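Local coordinates for protein similar to phosphinothricin acetyltransferase (Bacillus subtilis, PDB 1VHS) that probably inactivates the herbicide and antibiotic phosphinothricin by transferring an acetyl group to it from acetyl-CoA, at residues 17-21 and 35-41; 27-33 and 149-153; 44-48 and 67-71. All blocks are in the same frame, centred on the assembly; numbering follows the deposited sequence.

Contact 1: 17-21 and 35-41; sequences VAIYN and PVTPEDR
V17, in the t rotamer, overlaps the loop 35-41 from one turn of helix 13-24: its CG1 lies 3.6 Å from V36 O and 3.9 Å from V36 CG2, and its CG2 is 3.9 Å from P38 CA. A compact branched residue fits here because the backbones are close, with CA atoms 6.1 Å apart at V17-P38 and 5.3 Å at N21-P35. One helical turn on, the N21 amide (chi1 m), with one donor and one acceptor, suits the backbone N-H and C=O of V36: V36 N donates to N21 OD1 (2.9 Å), and N21 ND2 donates to V36 O (3.0 Å). Residues 38-40 then take helical angles, and D40 OD2 accepts from T37 N (2.9 Å) and T37 OG1 (2.5 Å). Y20 (chi1 t) packs its CD2 3.8 Å from V36 CG2, while R41, m at chi1 to chi3, folds its guanidinium over the ring in a cation-pi contact, CZ 4.8 Å from the centroid; the Y20 hydroxyl bonds D32 and T30. The Y20 ring also meets Y88, predicted to bind acetyl-CoA, consistent with the GNAT fold, whose first helices and connecting loop border the acceptor-substrate side beside the acetyl-CoA site.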
loop_
_atom_site.group_PDB
_atom_site.type_symbol
_atom_site.label_atom_id
_atom_site.label_comp_id
_atom_site.label_asym_id
_atom_site.label_seq_id
_atom_site.Cartn_x
_atom_site.Cartn_y
_atom_site.Cartn_z
ATOM N N VAL A 17 -4.197 11.363 2.570
ATOM C CA VAL A 17 -5.536 10.977 3.001
ATOM C C VAL A 17 -6.534 11.158 1.864
ATOM O O VAL A 17 -7.439 10.343 1.680
ATOM C CB VAL A 17 -5.992 11.812 4.218
ATOM C CG1 VAL A 17 -7.462 11.538 4.524
ATOM C CG2 VAL A 17 -5.135 11.467 5.417
ATOM N N ALA A 18 -6.371 12.233 1.100
ATOM C CA ALA A 18 -7.258 12.500 -0.022
ATOM C C ALA A 18 -7.193 11.350 -1.029
ATOM O O ALA A 18 -8.225 10.892 -1.525
ATOM C CB ALA A 18 -6.871 13.812 -0.695
ATOM N N ILE A 19 -5.981 10.888 -1.328
ATOM C CA ILE A 19 -5.799 9.784 -2.267
ATOM C C ILE A 19 -6.469 8.540 -1.689
ATOM O O ILE A 19 -7.159 7.803 -2.394
ATOM C CB ILE A 19 -4.300 9.502 -2.516
ATOM C CG1 ILE A 19 -3.707 10.637 -3.359
ATOM C CG2 ILE A 19 -4.114 8.134 -3.197
ATOM C CD1 ILE A 19 -2.216 10.531 -3.586
ATOM N N TYR A 20 -6.260 8.322 -0.398
ATOM C CA TYR A 20 -6.853 7.188 0.297
ATOM C C TYR A 20 -8.375 7.235 0.131
ATOM O O TYR A 20 -8.999 6.245 -0.248
ATOM C CB TYR A 20 -6.486 7.256 1.775
ATOM C CG TYR A 20 -7.033 6.119 2.603
ATOM C CD1 TYR A 20 -6.419 4.866 2.593
ATOM C CD2 TYR A 20 -8.155 6.300 3.408
ATOM C CE1 TYR A 20 -6.908 3.822 3.369
ATOM C CE2 TYR A 20 -8.657 5.264 4.188
ATOM C CZ TYR A 20 -8.027 4.028 4.163
ATOM O OH TYR A 20 -8.520 3.001 4.927
ATOM N N ASN A 21 -8.967 8.395 0.403
ATOM C CA ASN A 21 -10.415 8.553 0.284
ATOM C C ASN A 21 -10.961 8.402 -1.125
ATOM O O ASN A 21 -12.100 7.970 -1.310
ATOM C CB ASN A 21 -10.861 9.907 0.847
ATOM C CG ASN A 21 -10.774 9.964 2.355
ATOM O OD1 ASN A 21 -10.914 8.946 3.033
ATOM N ND2 ASN A 21 -10.562 11.157 2.893
ATOM N N PRO A 35 -15.258 8.104 4.149
ATOM C CA PRO A 35 -13.989 8.839 4.125
ATOM C C PRO A 35 -13.467 9.166 5.522
ATOM O O PRO A 35 -14.244 9.416 6.448
ATOM C CB PRO A 35 -14.329 10.089 3.313
ATOM C CG PRO A 35 -15.794 10.293 3.599
ATOM C CD PRO A 35 -16.333 8.884 3.512
ATOM N N VAL A 36 -12.146 9.155 5.670
ATOM C CA VAL A 36 -11.516 9.448 6.950
ATOM C C VAL A 36 -10.917 10.854 6.939
ATOM O O VAL A 36 -10.796 11.471 5.882
ATOM C CB VAL A 36 -10.395 8.433 7.260
ATOM C CG1 VAL A 36 -10.964 7.017 7.271
ATOM C CG2 VAL A 36 -9.281 8.556 6.223
ATOM N N THR A 37 -10.546 11.356 8.113
ATOM C CA THR A 37 -9.951 12.685 8.211
ATOM C C THR A 37 -8.465 12.589 8.555
ATOM O O THR A 37 -8.018 11.614 9.161
ATOM C CB THR A 37 -10.641 13.541 9.294
ATOM O OG1 THR A 37 -10.324 13.020 10.590
ATOM C CG2 THR A 37 -12.151 13.535 9.102
ATOM N N PRO A 38 -7.679 13.607 8.172
ATOM C CA PRO A 38 -6.237 13.647 8.439
ATOM C C PRO A 38 -5.922 13.369 9.905
ATOM O O PRO A 38 -4.924 12.724 10.232
ATOM C CB PRO A 38 -5.856 15.064 8.024
ATOM C CG PRO A 38 -6.780 15.314 6.875
ATOM C CD PRO A 38 -8.098 14.789 7.399
ATOM N N GLU A 39 -6.788 13.860 10.787
ATOM C CA GLU A 39 -6.608 13.664 12.218
ATOM C C GLU A 39 -6.741 12.189 12.587
ATOM O O GLU A 39 -6.044 11.701 13.476
ATOM C CB GLU A 39 -7.632 14.497 12.989
ATOM N N ASP A 40 -7.631 11.480 11.899
ATOM C CA ASP A 40 -7.837 10.060 12.173
ATOM C C ASP A 40 -6.648 9.218 11.722
ATOM O O ASP A 40 -6.542 8.047 12.084
ATOM C CB ASP A 40 -9.091 9.537 11.461
ATOM C CG ASP A 40 -10.345 10.302 11.830
ATOM O OD1 ASP A 40 -10.562 10.562 13.033
ATOM O OD2 ASP A 40 -11.125 10.628 10.909
ATOM N N ARG A 41 -5.754 9.812 10.936
ATOM C CA ARG A 41 -4.596 9.085 10.424
ATOM C C ARG A 41 -3.250 9.671 10.845
ATOM O O ARG A 41 -2.200 9.203 10.405
ATOM C CB ARG A 41 -4.671 9.022 8.895
ATOM C CG ARG A 41 -5.923 8.343 8.367
ATOM C CD ARG A 41 -5.864 6.828 8.527
ATOM N NE ARG A 41 -4.987 6.212 7.533
ATOM C CZ ARG A 41 -4.808 4.902 7.394
ATOM N NH1 ARG A 41 -5.445 4.053 8.189
ATOM N NH2 ARG A 41 -4.002 4.438 6.448
#

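Contact 2: 27-33 and 149-153; sequences RMVTADT and EMDGK
A salt bridge without a directed N-H bond marks this contact: R27 NE and D151 OD1 are 2.8 Å apart, yet the oxygen sits over a face of the guanidinium, well out of its plane, so charge alone draws them together. R27, the first residue after a helix to leave helical angles, has positive phi (43/52); its side chain, m at chi1 and extended through chi2 and chi3, reaches the turn. D151 and G152 are the two central residues of a type I' beta turn from M150 to K153, closed by M150 N to K153 O (2.9 Å) and K153 N to M150 O (3.0 Å). Both have positive phi (60/30 and 74/12), strain-free for glycine and more acceptable to aspartate than to most residues. The turn makes a beta hairpin of strands 139-150 and 153-163, the last two of the GNAT domain, and its tip meets the irregular loop 27-33. The T30 side chain comes within about 4 Å (nearest atoms) of that of Y88, predicted to bind acetyl-CoA, so loop and hairpin tip probably border the active-site cleft. The selenomethionine M150 (chi1 m, chi2 t) points its flexible, apolar chain into the curve of that loop, with SE 3.7 Å from T30 O. Its CB meets T33 CG2 at 3.6 Å and R27 NE at 4.1 Å, and the closest CA pair is T33-M150 at 6.5 Å. An ST turn, D32 N donating to T30 OG1 (3.1 Å), shapes the loop; the T30 and D32 side chains both bond the Y20 hydroxyl, and R27 O accepts from H125.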
loop_
_atom_site.group_PDB
_atom_site.type_symbol
_atom_site.label_atom_id
_atom_site.label_comp_id
_atom_site.label_asym_id
_atom_site.label_seq_id
_atom_site.Cartn_x
_atom_site.Cartn_y
_atom_site.Cartn_z
ATOM N N ARG A 27 -14.456 0.515 -3.346
ATOM C CA ARG A 27 -14.363 -0.598 -2.405
ATOM C C ARG A 27 -13.557 -1.731 -3.025
ATOM O O ARG A 27 -13.989 -2.883 -3.058
ATOM C CB ARG A 27 -15.760 -1.086 -2.010
ATOM C CG ARG A 27 -16.493 -0.109 -1.105
ATOM C CD ARG A 27 -17.850 -0.622 -0.677
ATOM N NE ARG A 27 -18.457 0.234 0.339
ATOM C CZ ARG A 27 -18.758 1.517 0.161
ATOM N NH1 ARG A 27 -18.512 2.111 -0.999
ATOM N NH2 ARG A 27 -19.307 2.210 1.149
HETATM N N MSE A 28 -12.370 -1.385 -3.512
HETATM C CA MSE A 28 -11.499 -2.356 -4.154
HETATM C C MSE A 28 -10.158 -2.505 -3.438
HETATM O O MSE A 28 -9.468 -3.508 -3.616
HETATM C CB MSE A 28 -11.247 -1.935 -5.604
HETATM C CG MSE A 28 -10.677 -3.030 -6.482
HETATM SE SE MSE A 28 -12.057 -4.228 -7.110
HETATM C CE MSE A 28 -11.793 -4.006 -9.012
ATOM N N VAL A 29 -9.789 -1.520 -2.623
ATOM C CA VAL A 29 -8.502 -1.574 -1.938
ATOM C C VAL A 29 -8.494 -1.251 -0.446
ATOM O O VAL A 29 -7.616 -1.718 0.281
ATOM C CB VAL A 29 -7.489 -0.635 -2.626
ATOM N N THR A 30 -9.458 -0.459 0.014
ATOM C CA THR A 30 -9.502 -0.077 1.424
ATOM C C THR A 30 -10.597 -0.738 2.255
ATOM O O THR A 30 -11.618 -1.187 1.730
ATOM C CB THR A 30 -9.640 1.453 1.576
ATOM O OG1 THR A 30 -9.801 1.783 2.961
ATOM C CG2 THR A 30 -10.838 1.962 0.792
ATOM N N ALA A 31 -10.370 -0.779 3.566
ATOM C CA ALA A 31 -11.305 -1.374 4.512
ATOM C C ALA A 31 -12.267 -0.349 5.107
ATOM O O ALA A 31 -12.933 -0.622 6.105
ATOM C CB ALA A 31 -10.538 -2.062 5.623
ATOM N N ASP A 32 -12.326 0.833 4.503
ATOM C CA ASP A 32 -13.226 1.884 4.970
ATOM C C ASP A 32 -14.340 2.099 3.954
ATOM O O ASP A 32 -14.104 2.046 2.746
ATOM C CB ASP A 32 -12.461 3.198 5.170
ATOM C CG ASP A 32 -11.709 3.245 6.486
ATOM O OD1 ASP A 32 -12.365 3.263 7.549
ATOM O OD2 ASP A 32 -10.461 3.267 6.458
ATOM N N THR A 33 -15.554 2.332 4.445
ATOM C CA THR A 33 -16.699 2.567 3.574
ATOM C C THR A 33 -17.020 4.059 3.590
ATOM O O THR A 33 -17.737 4.562 2.727
ATOM C CB THR A 33 -17.947 1.787 4.047
ATOM O OG1 THR A 33 -18.372 2.285 5.321
ATOM C CG2 THR A 33 -17.631 0.304 4.168
ATOM N N GLU A 149 -16.474 -6.818 5.928
ATOM C CA GLU A 149 -17.878 -6.582 5.615
ATOM C C GLU A 149 -18.106 -5.121 5.279
ATOM O O GLU A 149 -17.768 -4.246 6.069
ATOM C CB GLU A 149 -18.775 -6.958 6.794
ATOM C CG GLU A 149 -20.256 -6.768 6.490
ATOM C CD GLU A 149 -21.142 -7.028 7.690
ATOM O OE1 GLU A 149 -21.065 -8.137 8.258
ATOM O OE2 GLU A 149 -21.919 -6.122 8.060
HETATM N N MSE A 150 -18.681 -4.868 4.108
HETATM C CA MSE A 150 -18.979 -3.510 3.665
HETATM C C MSE A 150 -20.277 -3.503 2.861
HETATM O O MSE A 150 -20.478 -4.345 1.981
HETATM C CB MSE A 150 -17.840 -2.971 2.797
HETATM C CG MSE A 150 -16.483 -2.995 3.472
HETATM SE SE MSE A 150 -15.135 -2.133 2.399
HETATM C CE MSE A 150 -14.709 -3.596 1.213
ATOM N N ASP A 151 -21.156 -2.556 3.165
ATOM C CA ASP A 151 -22.428 -2.448 2.458
ATOM C C ASP A 151 -23.252 -3.721 2.634
ATOM O O ASP A 151 -24.029 -4.095 1.753
ATOM C CB ASP A 151 -22.184 -2.214 0.965
ATOM C CG ASP A 151 -21.438 -0.927 0.690
ATOM O OD1 ASP A 151 -20.939 -0.768 -0.444
ATOM O OD2 ASP A 151 -21.353 -0.076 1.600
ATOM N N GLY A 152 -23.070 -4.393 3.765
ATOM C CA GLY A 152 -23.818 -5.613 4.019
ATOM C C GLY A 152 -23.353 -6.806 3.207
ATOM O O GLY A 152 -24.037 -7.830 3.165
ATOM N N LYS A 153 -22.193 -6.676 2.565
ATOM C CA LYS A 153 -21.615 -7.747 1.754
ATOM C C LYS A 153 -20.275 -8.174 2.345
ATOM O O LYS A 153 -19.533 -7.351 2.887
ATOM C CB LYS A 153 -21.399 -7.273 0.314
ATOM C CG LYS A 153 -22.654 -7.247 -0.537
ATOM C CD LYS A 153 -23.131 -8.655 -0.849
ATOM C CE LYS A 153 -24.400 -8.640 -1.690
ATOM N NZ LYS A 153 -24.227 -7.878 -2.958
#

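Contact 3: 44-48 and 67-71; sequences WFSGH and WISFE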
loop_
_atom_site.group_PDB
_atom_site.type_symbol
_atom_site.label_atom_id
_atom_site.label_comp_id
_atom_site.label_asym_id
_atom_site.label_seq_id
_atom_site.Cartn_x
_atom_site.Cartn_y
_atom_site.Cartn_z
ATOM N N TRP A 44 -0.961 6.916 12.415
ATOM C CA TRP A 44 -0.430 6.030 11.390
ATOM C C TRP A 44 0.682 6.732 10.618
ATOM O O TRP A 44 1.749 6.164 10.377
ATOM C CB TRP A 44 -1.554 5.635 10.433
ATOM C CG TRP A 44 -1.087 4.991 9.171
ATOM C CD1 TRP A 44 -0.684 3.697 9.004
ATOM C CD2 TRP A 44 -0.961 5.621 7.893
ATOM N NE1 TRP A 44 -0.316 3.482 7.696
ATOM C CE2 TRP A 44 -0.475 4.648 6.992
ATOM C CE3 TRP A 44 -1.212 6.917 7.419
ATOM C CZ2 TRP A 44 -0.234 4.928 5.644
ATOM C CZ3 TRP A 44 -0.971 7.197 6.075
ATOM C CH2 TRP A 44 -0.486 6.204 5.205
ATOM N N PHE A 45 0.419 7.976 10.237
ATOM C CA PHE A 45 1.374 8.772 9.482
ATOM C C PHE A 45 2.703 8.914 10.213
ATOM O O PHE A 45 3.753 8.561 9.679
ATOM C CB PHE A 45 0.790 10.157 9.204
ATOM C CG PHE A 45 1.570 10.950 8.196
ATOM C CD1 PHE A 45 1.555 10.594 6.852
ATOM C CD2 PHE A 45 2.323 12.049 8.591
ATOM C CE1 PHE A 45 2.281 11.325 5.911
ATOM C CE2 PHE A 45 3.054 12.786 7.657
ATOM C CZ PHE A 45 3.031 12.421 6.314
ATOM N N SER A 46 2.654 9.429 11.438
ATOM C CA SER A 46 3.860 9.622 12.238
ATOM C C SER A 46 4.465 8.296 12.684
ATOM O O SER A 46 5.592 8.253 13.173
ATOM C CB SER A 46 3.546 10.484 13.466
ATOM O OG SER A 46 3.123 11.778 13.078
ATOM N N GLY A 47 3.713 7.216 12.506
ATOM C CA GLY A 47 4.198 5.906 12.902
ATOM C C GLY A 47 5.293 5.346 12.010
ATOM O O GLY A 47 5.926 4.352 12.359
ATOM N N HIS A 48 5.521 5.965 10.856
ATOM C CA HIS A 48 6.562 5.482 9.958
ATOM C C HIS A 48 7.943 5.849 10.479
ATOM O O HIS A 48 8.104 6.830 11.205
ATOM C CB HIS A 48 6.364 6.032 8.546
ATOM C CG HIS A 48 5.137 5.509 7.871
ATOM N ND1 HIS A 48 3.882 6.033 8.102
ATOM C CD2 HIS A 48 4.961 4.469 7.023
ATOM C CE1 HIS A 48 2.986 5.336 7.425
ATOM N NE2 HIS A 48 3.614 4.382 6.763
ATOM N N TRP A 67 1.104 6.992 -3.252
ATOM C CA TRP A 67 2.037 6.768 -2.165
ATOM C C TRP A 67 2.285 5.294 -1.905
ATOM O O TRP A 67 1.478 4.440 -2.279
ATOM C CB TRP A 67 1.596 7.476 -0.868
ATOM C CG TRP A 67 0.177 7.256 -0.384
ATOM C CD1 TRP A 67 -0.914 8.024 -0.672
ATOM C CD2 TRP A 67 -0.267 6.267 0.554
ATOM N NE1 TRP A 67 -2.006 7.584 0.037
ATOM C CE2 TRP A 67 -1.637 6.506 0.798
ATOM C CE3 TRP A 67 0.365 5.204 1.218
ATOM C CZ2 TRP A 67 -2.391 5.724 1.678
ATOM C CZ3 TRP A 67 -0.384 4.426 2.095
ATOM C CH2 TRP A 67 -1.748 4.691 2.318
ATOM N N ILE A 68 3.429 5.017 -1.292
ATOM C CA ILE A 68 3.849 3.659 -0.949
ATOM C C ILE A 68 4.208 3.667 0.528
ATOM O O ILE A 68 5.040 4.459 0.972
ATOM C CB ILE A 68 5.106 3.233 -1.726
ATOM C CG1 ILE A 68 4.897 3.401 -3.229
ATOM C CG2 ILE A 68 5.435 1.774 -1.419
ATOM C CD1 ILE A 68 6.165 3.132 -4.030
ATOM N N SER A 69 3.583 2.780 1.289
ATOM C CA SER A 69 3.828 2.708 2.718
ATOM C C SER A 69 4.395 1.354 3.111
ATOM O O SER A 69 3.879 0.323 2.680
ATOM C CB SER A 69 2.512 2.942 3.477
ATOM O OG SER A 69 2.631 2.613 4.853
ATOM N N PHE A 70 5.470 1.360 3.898
ATOM C CA PHE A 70 6.042 0.115 4.402
ATOM C C PHE A 70 5.628 0.099 5.870
ATOM O O PHE A 70 5.800 1.088 6.581
ATOM C CB PHE A 70 7.565 0.093 4.293
ATOM C CG PHE A 70 8.066 -0.074 2.889
ATOM C CD1 PHE A 70 8.346 1.035 2.098
ATOM C CD2 PHE A 70 8.222 -1.344 2.347
ATOM C CE1 PHE A 70 8.774 0.879 0.777
ATOM C CE2 PHE A 70 8.649 -1.515 1.026
ATOM C CZ PHE A 70 8.925 -0.400 0.241
ATOM N N GLU A 71 5.061 -1.010 6.320
ATOM C CA GLU A 71 4.614 -1.098 7.703
ATOM C C GLU A 71 5.076 -2.381 8.355
ATOM O O GLU A 71 5.314 -3.380 7.678
ATOM C CB GLU A 71 3.091 -0.986 7.751
ATOM C CG GLU A 71 2.587 0.393 7.336
ATOM C CD GLU A 71 1.101 0.422 7.059
ATOM O OE1 GLU A 71 0.328 -0.094 7.893
ATOM O OE2 GLU A 71 0.706 0.973 6.007
#
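W44, H48 and E71 carry most of this contact, in which helix 42-46 and the residues just after it lean on strand 64-72. W44 contributes the most: its indole is wide enough to span several residues of the strand. At one end its CH2 rests over the face of the W67 ring, 3.5 Å from W67 CH2, the two six-membered rings lying oblique with centroids 5.1 Å apart and planes at 56°. In between, its CZ2 passes 3.8 Å from S69 OG, and at the polar edge NE1 donates to E71 OE2 (3.2 Å). A tryptophan suits this place because one side chain supplies both the apolar surface and the single N-H. H48, beyond the helix, is m at chi1, and its imidazole bridges to the strand: ND1 donates to F45 O (3.0 Å) and NE2 donates to S69 OG (2.8 Å), while CD2 lies 3.5 Å from F70 O. E71 brings its carboxylate back along the strand, where OE2 also accepts from S69 OG (2.8 Å). The CA-to-CB bonds of W67 and S69 point toward 44-48, whereas that of F70 points away, its ring packing on helix 98-109, as expected of a strand covered on two sides in this alpha/beta GNAT fold. W67 in turn stacks on Y88, predicted to bind acetyl-CoA. With both imidazole nitrogens donating, H48 is probably a cation, consistent with a charge-assisted chain of hydrogen bonds running from F45 O through H48 and S69 to the negative E71.

How the contacts relate
Contacts 1 and 2 interlock through Y20: its OH is 2.5 Å from D32 OD2 and 2.6 Å from T30 OG1, probable hydrogen bonds that tie helix 13-24 to the loop resting on the final hairpin, although the contact centres are about 15 Å apart. Contacts 1 and 3, with centres about 13 Å apart, meet by packing, I19 CG2 lying 3.9 Å from W67 NE1 and Y20 CD1 4.2 Å from W67 CZ2. Contacts 2 and 3, nearest atoms about 8 Å apart, reach the same sheet without touching. All three converge on Y88, predicted to bind acetyl-CoA, with nearest side-chain atoms about 4 Å (Y20, T30) and about 3 Å (W67) from its own.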